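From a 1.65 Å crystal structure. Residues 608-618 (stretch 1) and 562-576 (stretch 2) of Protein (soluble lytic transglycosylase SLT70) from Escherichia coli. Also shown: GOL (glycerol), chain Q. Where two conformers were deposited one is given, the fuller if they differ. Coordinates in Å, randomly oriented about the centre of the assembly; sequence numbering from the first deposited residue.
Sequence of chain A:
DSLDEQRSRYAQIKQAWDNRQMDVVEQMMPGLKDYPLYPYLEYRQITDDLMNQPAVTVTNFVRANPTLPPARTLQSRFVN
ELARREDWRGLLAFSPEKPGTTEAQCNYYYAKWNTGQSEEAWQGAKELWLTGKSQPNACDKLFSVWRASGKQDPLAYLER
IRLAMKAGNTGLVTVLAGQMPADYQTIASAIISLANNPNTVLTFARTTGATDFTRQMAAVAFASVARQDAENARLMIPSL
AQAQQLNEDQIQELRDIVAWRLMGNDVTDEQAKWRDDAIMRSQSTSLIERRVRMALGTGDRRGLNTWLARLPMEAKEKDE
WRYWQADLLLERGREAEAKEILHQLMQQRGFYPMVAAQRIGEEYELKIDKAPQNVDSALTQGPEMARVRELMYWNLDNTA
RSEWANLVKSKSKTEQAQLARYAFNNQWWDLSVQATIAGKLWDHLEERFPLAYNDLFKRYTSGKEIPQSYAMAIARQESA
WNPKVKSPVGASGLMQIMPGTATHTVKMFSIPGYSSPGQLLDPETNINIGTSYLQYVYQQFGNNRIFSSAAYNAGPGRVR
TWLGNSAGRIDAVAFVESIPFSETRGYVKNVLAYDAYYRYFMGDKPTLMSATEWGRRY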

# COMPACT_ATOMS: atom_id res chain seq x y z
N LEU A 608 7.38 21.50 -14.70
CA LEU A 608 7.57 20.08 -14.38
C LEU A 608 8.98 19.52 -14.45
O LEU A 608 9.41 18.78 -13.55
CB LEU A 608 6.63 19.22 -15.22
CG LEU A 608 6.66 17.73 -14.83
CD1 LEU A 608 6.00 17.54 -13.47
CD2 LEU A 608 5.98 16.90 -15.90
N MET A 609 9.67 19.81 -15.55
CA MET A 609 11.04 19.32 -15.75
C MET A 609 11.98 20.45 -16.14
O MET A 609 11.56 21.47 -16.70
CB MET A 609 11.07 18.27 -16.88
CG MET A 609 10.20 17.04 -16.62
SD MET A 609 10.52 15.73 -17.82
CE MET A 609 9.07 14.72 -17.66
N SER A 610 13.26 20.26 -15.84
CA SER A 610 14.28 21.23 -16.21
C SER A 610 14.47 21.09 -17.73
O SER A 610 14.05 20.09 -18.32
CB SER A 610 15.61 20.92 -15.50
OG SER A 610 16.21 19.73 -16.01
N ALA A 611 15.08 22.09 -18.36
CA ALA A 611 15.31 22.02 -19.80
C ALA A 611 16.15 20.79 -20.13
O ALA A 611 15.90 20.11 -21.12
CB ALA A 611 16.04 23.28 -20.27
N THR A 612 17.12 20.49 -19.27
CA THR A 612 17.99 19.33 -19.48
C THR A 612 17.23 18.01 -19.38
O THR A 612 17.38 17.13 -20.25
CB THR A 612 19.20 19.38 -18.52
OG1 THR A 612 19.97 20.55 -18.81
CG2 THR A 612 20.08 18.15 -18.70
N GLU A 613 16.39 17.88 -18.37
CA GLU A 613 15.60 16.66 -18.21
C GLU A 613 14.62 16.51 -19.38
O GLU A 613 14.46 15.42 -19.94
CB GLU A 613 14.80 16.72 -16.90
CG GLU A 613 15.67 16.58 -15.65
CD GLU A 613 14.93 16.99 -14.38
OE1 GLU A 613 13.94 17.73 -14.47
OE2 GLU A 613 15.36 16.58 -13.28
N TRP A 614 13.94 17.61 -19.71
CA TRP A 614 12.95 17.62 -20.79
C TRP A 614 13.51 17.27 -22.17
O TRP A 614 12.84 16.59 -22.95
CB TRP A 614 12.28 19.01 -20.85
CG TRP A 614 11.13 19.12 -21.83
CD1 TRP A 614 11.15 19.70 -23.08
CD2 TRP A 614 9.79 18.67 -21.62
NE1 TRP A 614 9.90 19.63 -23.65
CE2 TRP A 614 9.04 19.01 -22.78
CE3 TRP A 614 9.14 18.01 -20.57
CZ2 TRP A 614 7.68 18.71 -22.92
CZ3 TRP A 614 7.78 17.72 -20.70
CH2 TRP A 614 7.07 18.07 -21.87
N GLY A 615 14.73 17.72 -22.45
CA GLY A 615 15.32 17.51 -23.76
C GLY A 615 16.29 16.37 -24.00
O GLY A 615 16.66 16.09 -25.14
N ARG A 616 16.70 15.70 -22.93
CA ARG A 616 17.63 14.59 -22.98
C ARG A 616 17.07 13.39 -23.76
O ARG A 616 15.86 13.23 -23.88
CB ARG A 616 17.95 14.15 -21.55
CG ARG A 616 18.95 13.04 -21.47
CD ARG A 616 18.81 12.25 -20.20
NE ARG A 616 19.48 10.97 -20.37
CZ ARG A 616 20.73 10.73 -20.00
NH1 ARG A 616 21.42 11.65 -19.36
NH2 ARG A 616 21.25 9.53 -20.22
N ARG A 617 17.97 12.59 -24.33
CA ARG A 617 17.57 11.36 -25.01
C ARG A 617 17.54 10.29 -23.90
O ARG A 617 18.39 10.29 -23.01
CB ARG A 617 18.58 10.99 -26.11
CG ARG A 617 18.73 12.06 -27.20
CD ARG A 617 19.63 11.59 -28.36
NE ARG A 617 20.77 10.80 -27.88
CZ ARG A 617 20.99 9.53 -28.23
NH1 ARG A 617 20.20 8.92 -29.10
NH2 ARG A 617 22.04 8.88 -27.73
N TYR A 618 16.53 9.44 -23.92
CA TYR A 618 16.38 8.39 -22.90
C TYR A 618 16.44 7.01 -23.54
O TYR A 618 17.09 6.12 -22.96
CB TYR A 618 15.03 8.55 -22.16
CG TYR A 618 14.95 9.76 -21.25
CD1 TYR A 618 14.82 11.06 -21.78
CD2 TYR A 618 15.04 9.62 -19.86
CE1 TYR A 618 14.80 12.17 -20.94
CE2 TYR A 618 15.02 10.73 -19.02
CZ TYR A 618 14.90 12.00 -19.57
OH TYR A 618 14.90 13.08 -18.73
OXT TYR A 618 15.85 6.83 -24.63
C1 GOL Q . 8.10 16.58 -25.73
O1 GOL Q . 8.31 17.19 -26.99
C2 GOL Q . 9.43 16.14 -25.14
O2 GOL Q . 10.05 15.20 -26.02
C3 GOL Q . 9.20 15.49 -23.77
O3 GOL Q . 10.42 15.03 -23.23
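Stretch 2, residues 562-576: WLGNSAGRIDAVAFV

The contact centres on the aromatic ring of Tyr 618, the last residue of the chain, which lies against the start of helix 572-576. Ala 572 sits over one face of this ring, its CA 3.7 Å from the centroid of the Tyr 618 ring in a CH-pi contact, and its CB is 3.5 Å from Tyr 618 CE1. A side chain of one carbon lets the backbone come this close. The same methyl group meets Met 609 SD at 3.6 Å and the carbonyl oxygen Glu 613 O at 3.5 Å, so Ala 572 is covered more than any other residue of stretch 2. One turn further on, Phe 575 meets Tyr 618 obliquely, with CG of Phe 575 3.6 Å from CD2 of Tyr 618 and the ring planes inclined at 35°.

Helix 572-576 runs at 70° to helix 611-615, and their axes approach no closer than 10.1 Å. Side chains span part of that gap: Val 573 CG2 lies 4.2 Å from Trp 614 CZ3 and 4.4 Å from Met 609 CE. The CA-to-CB bond of Trp 614 points away from stretch 2, but its long indole comes back nearer. Asp 571 caps helix 572-576, its OD1 accepting from Ala 574 N at 2.8 Å.

Beyond the ring the contact becomes polar. Helix 562-566 ends in a type I' turn from Ser 566 to Arg 569, in which Ala 567 and Gly 568 both have positive phi, a conformation that glycine adopts readily. An ideal CB on Gly 568 would lie only 3.0 Å from Arg 617 NH2, whose guanidinium has Gly 568 CA over one face. The turn and the residue after it hold the terminal carboxylate: Tyr 618 O accepts from Ser 566 OG at 2.8 Å and from Gly 568 N at 3.0 Å, while Tyr 618 OXT accepts from Ile 570 N at 2.9 Å. In return, Tyr 618 N donates to Ile 570 O at 2.8 Å, pairing the two backbones.

At the outer margin, water 1 links Leu 563 O to Tyr 618 O, and water 3 joins Ala 572 N to Trp 614 O and Arg 616 O. A glycerol, probably from the crystallisation liquor, also bridges the stretches, its O3 donating to Trp 614 O at 2.9 Å and its O2 to Asp 571 OD2 at 2.8 Å.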

# COMPACT_ATOMS: atom_id res chain seq x y z
N TRP A 562 16.79 -0.37 -17.32
CA TRP A 562 15.78 0.36 -18.07
C TRP A 562 16.38 1.31 -19.11
O TRP A 562 15.89 1.39 -20.24
CB TRP A 562 14.89 1.13 -17.09
CG TRP A 562 14.11 0.19 -16.20
CD1 TRP A 562 13.87 -1.14 -16.42
CD2 TRP A 562 13.50 0.52 -14.94
NE1 TRP A 562 13.14 -1.66 -15.37
CE2 TRP A 562 12.90 -0.67 -14.45
CE3 TRP A 562 13.39 1.70 -14.18
CZ2 TRP A 562 12.22 -0.72 -13.23
CZ3 TRP A 562 12.70 1.65 -12.96
CH2 TRP A 562 12.12 0.45 -12.50
N LEU A 563 17.48 1.97 -18.75
CA LEU A 563 18.13 2.88 -19.69
C LEU A 563 18.79 2.11 -20.84
O LEU A 563 18.82 2.59 -21.97
CB LEU A 563 19.14 3.77 -18.96
CG LEU A 563 18.49 4.98 -18.26
CD1 LEU A 563 19.48 5.65 -17.30
CD2 LEU A 563 17.99 5.96 -19.33
N GLY A 564 19.24 0.89 -20.54
CA GLY A 564 19.84 0.04 -21.57
C GLY A 564 18.76 -0.42 -22.55
O GLY A 564 19.04 -0.62 -23.73
N ASN A 565 17.53 -0.54 -22.05
CA ASN A 565 16.39 -0.96 -22.87
C ASN A 565 15.93 0.13 -23.84
O ASN A 565 15.78 -0.13 -25.03
CB ASN A 565 15.20 -1.37 -21.98
CG ASN A 565 15.46 -2.64 -21.17
OD1 ASN A 565 16.39 -3.40 -21.44
ND2 ASN A 565 14.60 -2.88 -20.17
N SER A 566 15.71 1.35 -23.35
CA SER A 566 15.28 2.46 -24.19
C SER A 566 16.43 2.85 -25.12
O SER A 566 16.21 3.23 -26.27
CB SER A 566 14.79 3.64 -23.33
OG SER A 566 15.66 3.87 -22.23
N ALA A 567 17.65 2.78 -24.59
CA ALA A 567 18.87 3.05 -25.36
C ALA A 567 18.97 4.37 -26.13
O ALA A 567 19.51 4.40 -27.25
CB ALA A 567 19.12 1.87 -26.30
N GLY A 568 18.49 5.46 -25.52
CA GLY A 568 18.57 6.77 -26.14
C GLY A 568 17.59 7.09 -27.26
O GLY A 568 17.70 8.14 -27.90
N ARG A 569 16.60 6.22 -27.44
CA ARG A 569 15.61 6.37 -28.51
C ARG A 569 14.35 7.15 -28.16
O ARG A 569 13.59 7.51 -29.06
CB ARG A 569 15.15 4.98 -28.98
CG ARG A 569 16.22 4.14 -29.68
CD ARG A 569 15.69 2.75 -30.01
NE ARG A 569 15.44 1.94 -28.81
CZ ARG A 569 14.97 0.70 -28.83
NH1 ARG A 569 14.70 0.10 -29.99
NH2 ARG A 569 14.79 0.06 -27.70
N ILE A 570 14.13 7.43 -26.88
CA ILE A 570 12.86 8.07 -26.49
C ILE A 570 12.96 9.36 -25.67
O ILE A 570 14.06 9.78 -25.29
CB ILE A 570 11.96 7.05 -25.73
CG1 ILE A 570 12.51 6.79 -24.33
CG2 ILE A 570 11.91 5.73 -26.52
CD1 ILE A 570 11.82 5.64 -23.59
N ASP A 571 11.82 10.01 -25.44
CA ASP A 571 11.83 11.24 -24.66
C ASP A 571 11.55 11.01 -23.17
O ASP A 571 11.31 9.88 -22.74
CB ASP A 571 10.94 12.34 -25.29
CG ASP A 571 9.43 12.08 -25.17
OD1 ASP A 571 8.98 11.30 -24.31
OD2 ASP A 571 8.68 12.71 -25.93
N ALA A 572 11.64 12.09 -22.39
CA ALA A 572 11.44 12.02 -20.94
C ALA A 572 10.11 11.43 -20.49
O ALA A 572 10.06 10.59 -19.58
CB ALA A 572 11.61 13.41 -20.34
N VAL A 573 9.03 11.84 -21.15
CA VAL A 573 7.69 11.38 -20.79
C VAL A 573 7.53 9.91 -21.15
O VAL A 573 6.97 9.14 -20.39
CB VAL A 573 6.59 12.22 -21.50
CG1 VAL A 573 5.22 11.91 -20.90
CG2 VAL A 573 6.90 13.72 -21.39
N ALA A 574 8.05 9.51 -22.32
CA ALA A 574 7.97 8.12 -22.76
C ALA A 574 8.79 7.23 -21.81
O ALA A 574 8.37 6.11 -21.49
CB ALA A 574 8.49 7.98 -24.20
N PHE A 575 9.93 7.72 -21.34
CA PHE A 575 10.73 6.94 -20.40
C PHE A 575 9.94 6.71 -19.08
O PHE A 575 9.87 5.60 -18.59
CB PHE A 575 12.08 7.59 -20.11
CG PHE A 575 12.96 6.75 -19.25
CD1 PHE A 575 13.75 5.74 -19.80
CD2 PHE A 575 12.95 6.91 -17.86
CE1 PHE A 575 14.51 4.90 -18.97
CE2 PHE A 575 13.70 6.08 -17.03
CZ PHE A 575 14.47 5.07 -17.59
N VAL A 576 9.31 7.76 -18.55
CA VAL A 576 8.53 7.62 -17.32
C VAL A 576 7.36 6.65 -17.51
O VAL A 576 7.17 5.71 -16.72
CB VAL A 576 7.96 8.99 -16.86
CG1 VAL A 576 6.94 8.81 -15.70
CG2 VAL A 576 9.09 9.90 -16.41
O HOH W 1 19.61 5.36 -22.45
O HOH W 2 21.39 5.95 -28.85
O HOH W 3 13.37 14.09 -23.92